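LPP20 lipofamily protein (Helicobacter pylori R046Wa, PDB 4KZS) is a secreted protein of unknown function that may be linked to the Tol-Pal system of the cell envelope. Local coordinates at residues V47-I52 and R152-Y157; Q120-L124 and S139-L144. All coordinates share one frame. Residue numbers count along the deposited sequence, not the author numbering.

Both contacts draw on helix 135-157, one near its start and one at its C-terminal end. Contact 2 (120-124 with 139-144) packs this helix against the end region of its predecessor, helix 103-121, within the three-helix bundle, and its centre lies about 8 Å from the centre of the chain. Contact 1 (47-52 with 152-157) joins the other end of the bundle to helix 29-53 of the N-terminal region, about 22 Å from the chain centre. The centres of contact 1 and contact 2 are about 23 Å apart. The nearest atoms of contact 1 and contact 2 are about 9 Å apart, so the two do not touch. Contact 1 spans 99 intervening residues, which include both segments of contact 2 in part or whole.

Contact 1 of 2, residues V47-I52 and R152-Y157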
ATOM      1  N   VAL A  47      -6.918   9.750  22.367  1.00 55.15           N
ATOM      2  CA  VAL A  47      -8.385   9.679  22.542  1.00 52.65           C
ATOM      3  C   VAL A  47      -9.010   8.533  21.746  1.00 53.01           C
ATOM      4  O   VAL A  47      -9.976   7.929  22.172  1.00 63.42           O
ATOM      5  CB  VAL A  47      -9.071  11.046  22.171  1.00 48.94           C
ATOM      6  CG1 VAL A  47     -10.464  10.885  21.591  1.00 41.67           C
ATOM      7  CG2 VAL A  47      -9.151  11.956  23.375  1.00 50.15           C
ATOM      8  N   VAL A  48      -8.458   8.247  20.581  1.00 54.33           N
ATOM      9  CA  VAL A  48      -9.031   7.239  19.709  1.00 59.21           C
ATOM     10  C   VAL A  48      -8.643   5.837  20.176  1.00 64.93           C
ATOM     11  O   VAL A  48      -9.517   4.978  20.366  1.00 67.52           O
ATOM     12  CB  VAL A  48      -8.612   7.503  18.256  1.00 53.27           C
ATOM     13  CG1 VAL A  48      -8.847   6.317  17.383  1.00 49.08           C
ATOM     14  CG2 VAL A  48      -9.409   8.654  17.719  1.00 59.06           C
ATOM     15  N   ASN A  49      -7.342   5.613  20.383  1.00 63.20           N
ATOM     16  CA  ASN A  49      -6.855   4.303  20.817  1.00 58.23           C
ATOM     17  C   ASN A  49      -7.530   3.847  22.098  1.00 68.91           C
ATOM     18  O   ASN A  49      -7.889   2.683  22.238  1.00 86.73           O
ATOM     19  CB  ASN A  49      -5.350   4.307  20.977  1.00 55.30           C
ATOM     20  CG  ASN A  49      -4.593   4.417  19.630  1.00 63.04           C
ATOM     21  OD1 ASN A  49      -4.558   3.473  18.816  1.00 57.73           O
ATOM     22  ND2 ASN A  49      -3.961   5.570  19.408  1.00 63.37           N
ATOM     23  N   SER A  50      -7.762   4.773  23.015  1.00 82.42           N
ATOM     24  CA  SER A  50      -8.402   4.427  24.284  1.00 90.66           C
ATOM     25  C   SER A  50      -9.924   4.389  24.177  1.00 88.06           C
ATOM     26  O   SER A  50     -10.623   4.311  25.184  1.00 96.02           O
ATOM     27  CB  SER A  50      -7.968   5.399  25.391  1.00 94.53           C
ATOM     28  OG  SER A  50      -8.777   6.562  25.400  1.00 95.89           O
ATOM     29  N   GLN A  51     -10.441   4.482  22.960  1.00 89.48           N
ATOM     30  CA  GLN A  51     -11.882   4.456  22.753  1.00 82.28           C
ATOM     31  C   GLN A  51     -12.188   3.092  22.211  1.00 86.34           C
ATOM     32  O   GLN A  51     -13.296   2.585  22.347  1.00 84.52           O
ATOM     33  CB  GLN A  51     -12.294   5.535  21.758  1.00 84.29           C
ATOM     34  CG  GLN A  51     -13.703   5.390  21.200  1.00 86.77           C
ATOM     35  CD  GLN A  51     -14.790   5.463  22.250  1.00 84.82           C
ATOM     36  OE1 GLN A  51     -14.707   6.224  23.228  1.00 85.70           O
ATOM     37  NE2 GLN A  51     -15.836   4.681  22.039  1.00 80.70           N
ATOM     38  N   ILE A  52     -11.184   2.511  21.571  1.00 81.73           N
ATOM     39  CA  ILE A  52     -11.291   1.167  21.070  1.00 89.61           C
ATOM     40  C   ILE A  52     -10.916   0.256  22.228  1.00 98.62           C
ATOM     41  O   ILE A  52     -11.396  -0.878  22.313  1.00 96.97           O
ATOM     42  CB  ILE A  52     -10.320   0.915  19.904  1.00 87.92           C
ATOM     43  CG1 ILE A  52     -10.563   1.899  18.768  1.00 75.15           C
ATOM     44  CG2 ILE A  52     -10.431  -0.523  19.403  1.00 97.42           C
ATOM     45  CD1 ILE A  52      -9.481   1.844  17.712  1.00 75.96           C
ATOM     46  N   ARG A 152     -11.603   0.260  11.940  1.00 57.96           N
ATOM     47  CA  ARG A 152     -11.631  -0.111  13.344  1.00 67.13           C
ATOM     48  C   ARG A 152     -12.080   1.108  14.147  1.00 69.96           C
ATOM     49  O   ARG A 152     -13.021   1.020  14.943  1.00 68.80           O
ATOM     50  CB  ARG A 152     -10.277  -0.626  13.827  1.00 72.67           C
ATOM     51  CG  ARG A 152     -10.423  -1.832  14.745  1.00 74.79           C
ATOM     52  CD  ARG A 152      -9.101  -2.372  15.277  1.00 89.58           C
ATOM     53  NE  ARG A 152      -7.964  -2.170  14.376  1.00 82.13           N
ATOM     54  CZ  ARG A 152      -6.719  -1.903  14.788  1.00 95.80           C
ATOM     55  NH1 ARG A 152      -6.415  -1.793  16.094  1.00 89.96           N
ATOM     56  NH2 ARG A 152      -5.760  -1.732  13.885  1.00 98.61           N
ATOM     57  N   ILE A 153     -11.439   2.251  13.887  1.00 61.92           N
ATOM     58  CA  ILE A 153     -11.851   3.491  14.513  1.00 57.91           C
ATOM     59  C   ILE A 153     -13.335   3.764  14.322  1.00 60.32           C
ATOM     60  O   ILE A 153     -14.065   3.980  15.308  1.00 58.69           O
ATOM     61  CB  ILE A 153     -11.075   4.669  13.956  1.00 55.02           C
ATOM     62  CG1 ILE A 153      -9.591   4.368  14.106  1.00 57.57           C
ATOM     63  CG2 ILE A 153     -11.498   5.933  14.686  1.00 54.70           C
ATOM     64  CD1 ILE A 153      -8.687   5.471  13.643  1.00 53.41           C
ATOM     65  N   LEU A 154     -13.781   3.751  13.062  1.00 58.13           N
ATOM     66  CA  LEU A 154     -15.165   4.114  12.747  1.00 56.60           C
ATOM     67  C   LEU A 154     -16.156   3.245  13.501  1.00 63.66           C
ATOM     68  O   LEU A 154     -17.109   3.768  14.077  1.00 61.66           O
ATOM     69  CB  LEU A 154     -15.418   4.047  11.254  1.00 61.20           C
ATOM     70  CG  LEU A 154     -14.718   5.181  10.525  1.00 71.69           C
ATOM     71  CD1 LEU A 154     -14.920   5.113   9.021  1.00 64.88           C
ATOM     72  CD2 LEU A 154     -15.248   6.483  11.076  1.00 73.07           C
ATOM     73  N   LYS A 155     -15.918   1.925  13.528  1.00 66.47           N
ATOM     74  CA  LYS A 155     -16.817   1.005  14.242  1.00 61.82           C
ATOM     75  C   LYS A 155     -16.779   1.275  15.712  1.00 60.92           C
ATOM     76  O   LYS A 155     -17.818   1.242  16.366  1.00 73.69           O
ATOM     77  CB  LYS A 155     -16.527  -0.481  13.959  1.00 63.30           C
ATOM     78  CG  LYS A 155     -16.926  -0.897  12.545  1.00 66.38           C
ATOM     79  CD  LYS A 155     -17.416  -2.328  12.401  1.00 59.71           C
ATOM     80  CE  LYS A 155     -16.257  -3.314  12.365  1.00 65.48           C
ATOM     81  NZ  LYS A 155     -16.637  -4.544  11.603  1.00 66.52           N
ATOM     82  N   ALA A 156     -15.600   1.590  16.236  1.00 61.21           N
ATOM     83  CA  ALA A 156     -15.488   1.965  17.650  1.00 63.30           C
ATOM     84  C   ALA A 156     -16.236   3.226  18.017  1.00 65.03           C
ATOM     85  O   ALA A 156     -16.375   3.515  19.197  1.00 83.77           O
ATOM     86  CB  ALA A 156     -14.040   2.099  18.075  1.00 63.76           C
ATOM     87  N   TYR A 157     -16.704   3.990  17.030  1.00 66.88           N
ATOM     88  CA  TYR A 157     -17.493   5.207  17.311  1.00 61.76           C
ATOM     89  C   TYR A 157     -18.923   5.060  16.834  1.00 61.68           C
ATOM     90  O   TYR A 157     -19.711   5.961  17.015  1.00 63.96           O
ATOM     91  CB  TYR A 157     -16.837   6.481  16.733  1.00 54.92           C
ATOM     92  CG  TYR A 157     -15.726   7.049  17.598  1.00 57.22           C
ATOM     93  CD1 TYR A 157     -14.397   6.701  17.387  1.00 59.05           C
ATOM     94  CD2 TYR A 157     -16.014   7.924  18.661  1.00 55.44           C
ATOM     95  CE1 TYR A 157     -13.378   7.235  18.185  1.00 59.26           C
ATOM     96  CE2 TYR A 157     -15.020   8.457  19.458  1.00 44.72           C
ATOM     97  CZ  TYR A 157     -13.702   8.115  19.236  1.00 57.55           C
ATOM     98  OH  TYR A 157     -12.704   8.632  20.085  1.00 60.76           O
TER
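The short helical segments cross at 65° with axes 9.5 Å apart at closest approach. Arg152 enters at the margin through its backbone, its C atom 4.5 Å from Ile52 CD1, while its guanidinium reaches Asn72 in a weak hydrogen bond. Ile153 is buried: its CG2 lies 3.8 Å from Val48 CG1 and its CG1 4.4 Å from Ile52 CD1. Its side chain also touches Leu110 of helix 103-121 and Leu73, so the residue sits where three parts of the chain converge. This is the junction between helix 29-53, which accompanies the N-terminal antiparallel sheet, and the far end of the three-helix bundle. One turn on, Ala156 allows the closest backbone approach, with its CA 5.5 Å from Ile52 CA; its small CB meets Ile52 CG1 at 3.6 Å. The Ala156 carbonyl O accepts a hydrogen bond from Gln51 NE2 (3.1 Å, N-H...O angle 156°), the one hydrogen bond between the two segments. Tyr157 turns one ring face to the same glutamine: Gln51 CG stands 3.7 Å from the ring centroid and 25° off the normal, a CH-pi contact. Val48 CG2 approaches Tyr157 CE1 to 4.2 Å, and Leu107 also touches the tyrosine side chain.

Contact 2 of 2, residues Q120-L124 and S139-L144; sequences QFSTL and SMGDLL
Residues 139-144 form regular helix, with Leu143 N bonded to Ser139 O (3.0 Å) and Leu144 N to Met140 O (3.2 Å). Across from them, 120-124 has right-handed helical backbone angles from Gln120 to Ser122 (-51/-33), though the helix at 120-121 is weakly bonded; psi is 14° at Thr123 and phi -125° at Leu124. The register is set by Phe121 and Met140, whose CA atoms are 6.4 Å apart. Gln120 extends its side chain (chi1 and chi2 both t) along the margin, NE2 lying 3.7 Å from Leu143 CD2. Phe121, with chi1 t (-160°) and chi2 73°, is the central residue. Leu144 (chi1 -102°, chi2 35°) rests CD1 over one face of its ring, 3.3 Å from Phe121 CE1; Leu143 (m, t) sets CD1 at the ring edge, 3.6 Å from Phe121 CD1. Met140 (m, t, p) places SD 4.8 Å from the ring centroid, 30° off the normal, an oblique Met-aromatic contact. Tyr167 of helix 165-172, probably the third helix of the bundle, meets the same ring edge-to-face. Thr123 OG1 donates to Gln120 O (3.1 Å), and Leu124 N to Phe121 O (2.6 Å), which holds 121-124 in a tight turn. Leu124 (chi1 -88°, chi2 t) points toward 139-144: its CD1 is 3.7 Å from both Ser139 CB and Leu143 CD1, and its CB 3.8 Å from Met140 CG. With no hydrogen bond crossing between the segments, the contact depends on apolar side-chain fit and sulfur-aromatic attraction around one phenylalanine ring.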
ATOM      1  N   GLN A 120     -11.969   2.965  -4.405  1.00 59.28           N
ATOM      2  CA  GLN A 120     -10.775   2.993  -5.212  1.00 57.37           C
ATOM      3  C   GLN A 120     -10.406   1.552  -5.523  1.00 72.81           C
ATOM      4  O   GLN A 120      -9.609   1.302  -6.426  1.00 76.98           O
ATOM      5  CB  GLN A 120      -9.645   3.645  -4.456  1.00 48.77           C
ATOM      6  CG  GLN A 120      -8.451   3.829  -5.338  1.00 65.41           C
ATOM      7  CD  GLN A 120      -7.339   4.516  -4.624  1.00 78.65           C
ATOM      8  OE1 GLN A 120      -7.581   5.316  -3.711  1.00 81.10           O
ATOM      9  NE2 GLN A 120      -6.093   4.210  -5.020  1.00 90.27           N
ATOM     10  N   PHE A 121     -10.968   0.620  -4.742  1.00 73.77           N
ATOM     11  CA  PHE A 121     -10.587  -0.780  -4.777  1.00 81.91           C
ATOM     12  C   PHE A 121     -11.264  -1.356  -5.970  1.00 86.63           C
ATOM     13  O   PHE A 121     -10.636  -2.053  -6.766  1.00 83.22           O
ATOM     14  CB  PHE A 121     -11.079  -1.520  -3.528  1.00 91.27           C
ATOM     15  CG  PHE A 121     -10.347  -2.809  -3.238  1.00 96.65           C
ATOM     16  CD1 PHE A 121      -9.044  -2.789  -2.752  1.00104.82           C
ATOM     17  CD2 PHE A 121     -10.958  -4.040  -3.429  1.00104.65           C
ATOM     18  CE1 PHE A 121      -8.366  -3.970  -2.465  1.00112.70           C
ATOM     19  CE2 PHE A 121     -10.293  -5.226  -3.135  1.00107.88           C
ATOM     20  CZ  PHE A 121      -8.994  -5.188  -2.646  1.00108.76           C
ATOM     21  N   SER A 122     -12.554  -1.039  -6.089  1.00 93.31           N
ATOM     22  CA  SER A 122     -13.370  -1.494  -7.207  1.00 89.16           C
ATOM     23  C   SER A 122     -12.688  -1.198  -8.538  1.00 79.89           C
ATOM     24  O   SER A 122     -12.792  -1.985  -9.467  1.00 91.18           O
ATOM     25  CB  SER A 122     -14.747  -0.866  -7.151  1.00 96.20           C
ATOM     26  OG  SER A 122     -14.594   0.534  -7.071  1.00114.87           O
ATOM     27  N   THR A 123     -11.939  -0.100  -8.607  1.00 78.65           N
ATOM     28  CA  THR A 123     -11.195   0.258  -9.824  1.00 82.50           C
ATOM     29  C   THR A 123      -9.831  -0.456  -9.947  1.00 92.94           C
ATOM     30  O   THR A 123      -8.978  -0.082 -10.772  1.00 88.43           O
ATOM     31  CB  THR A 123     -11.017   1.794  -9.976  1.00 68.47           C
ATOM     32  OG1 THR A 123      -9.795   2.224  -9.356  1.00 66.69           O
ATOM     33  CG2 THR A 123     -12.232   2.548  -9.432  1.00 59.20           C
ATOM     34  N   LEU A 124      -9.637  -1.480  -9.124  1.00 97.92           N
ATOM     35  CA  LEU A 124      -8.388  -2.217  -9.111  1.00 95.10           C
ATOM     36  C   LEU A 124      -8.582  -3.712  -9.327  1.00106.65           C
ATOM     37  O   LEU A 124      -7.616  -4.419  -9.580  1.00113.83           O
ATOM     38  CB  LEU A 124      -7.652  -1.967  -7.803  1.00 83.78           C
ATOM     39  CG  LEU A 124      -6.744  -0.754  -7.798  1.00 79.67           C
ATOM     40  CD1 LEU A 124      -6.121  -0.599  -6.417  1.00 75.97           C
ATOM     41  CD2 LEU A 124      -5.681  -0.924  -8.867  1.00 80.86           C
ATOM     42  N   SER A 139      -1.194  -2.439  -4.794  1.00 59.05           N
ATOM     43  CA  SER A 139      -2.108  -1.366  -4.523  1.00 64.97           C
ATOM     44  C   SER A 139      -3.275  -1.919  -3.748  1.00 60.99           C
ATOM     45  O   SER A 139      -3.581  -1.394  -2.687  1.00 65.78           O
ATOM     46  CB  SER A 139      -2.504  -0.590  -5.800  1.00 76.58           C
ATOM     47  OG  SER A 139      -1.396   0.195  -6.290  1.00 66.09           O
ATOM     48  N   MET A 140      -3.892  -3.007  -4.214  1.00 59.41           N
ATOM     49  CA  MET A 140      -5.002  -3.580  -3.432  1.00 50.28           C
ATOM     50  C   MET A 140      -4.586  -3.885  -1.998  1.00 52.78           C
ATOM     51  O   MET A 140      -5.369  -3.651  -1.028  1.00 56.77           O
ATOM     52  CB  MET A 140      -5.557  -4.826  -4.057  1.00 53.92           C
ATOM     53  CG  MET A 140      -6.098  -4.569  -5.439  1.00 74.36           C
ATOM     54  SD  MET A 140      -6.804  -6.012  -6.277  1.00 80.58           S
ATOM     55  CE  MET A 140      -8.123  -6.468  -5.185  1.00 76.20           C
ATOM     56  N   GLY A 141      -3.366  -4.400  -1.849  1.00 41.89           N
ATOM     57  CA  GLY A 141      -2.844  -4.691  -0.505  1.00 49.53           C
ATOM     58  C   GLY A 141      -2.807  -3.440   0.361  1.00 53.16           C
ATOM     59  O   GLY A 141      -3.312  -3.423   1.502  1.00 45.81           O
ATOM     60  N   ASP A 142      -2.238  -2.373  -0.200  1.00 56.09           N
ATOM     61  CA  ASP A 142      -2.203  -1.080   0.493  1.00 65.67           C
ATOM     62  C   ASP A 142      -3.568  -0.511   0.942  1.00 62.74           C
ATOM     63  O   ASP A 142      -3.697  -0.082   2.112  1.00 61.94           O
ATOM     64  CB  ASP A 142      -1.423  -0.066  -0.327  1.00 68.35           C
ATOM     65  CG  ASP A 142       0.011  -0.515  -0.586  1.00 77.19           C
ATOM     66  OD1 ASP A 142       0.622  -1.062   0.359  1.00 75.48           O
ATOM     67  OD2 ASP A 142       0.520  -0.316  -1.727  1.00 81.91           O
ATOM     68  N   LEU A 143      -4.555  -0.513   0.033  1.00 50.09           N
ATOM     69  CA  LEU A 143      -5.859   0.030   0.345  1.00 55.06           C
ATOM     70  C   LEU A 143      -6.419  -0.685   1.577  1.00 58.60           C
ATOM     71  O   LEU A 143      -6.829  -0.050   2.584  1.00 54.21           O
ATOM     72  CB  LEU A 143      -6.812  -0.090  -0.856  1.00 61.51           C
ATOM     73  CG  LEU A 143      -6.389   0.491  -2.223  1.00 59.53           C
ATOM     74  CD1 LEU A 143      -7.579   0.477  -3.156  1.00 58.97           C
ATOM     75  CD2 LEU A 143      -5.836   1.911  -2.175  1.00 63.47           C
ATOM     76  N   LEU A 144      -6.378  -2.010   1.504  1.00 52.47           N
ATOM     77  CA  LEU A 144      -6.919  -2.852   2.531  1.00 51.36           C
ATOM     78  C   LEU A 144      -6.163  -2.608   3.833  1.00 56.81           C
ATOM     79  O   LEU A 144      -6.742  -2.550   4.932  1.00 62.71           O
ATOM     80  CB  LEU A 144      -6.832  -4.287   2.063  1.00 53.76           C
ATOM     81  CG  LEU A 144      -8.133  -4.908   1.551  1.00 56.82           C
ATOM     82  CD1 LEU A 144      -9.006  -3.927   0.816  1.00 63.66           C
ATOM     83  CD2 LEU A 144      -7.874  -6.094   0.660  1.00 57.33           C
TER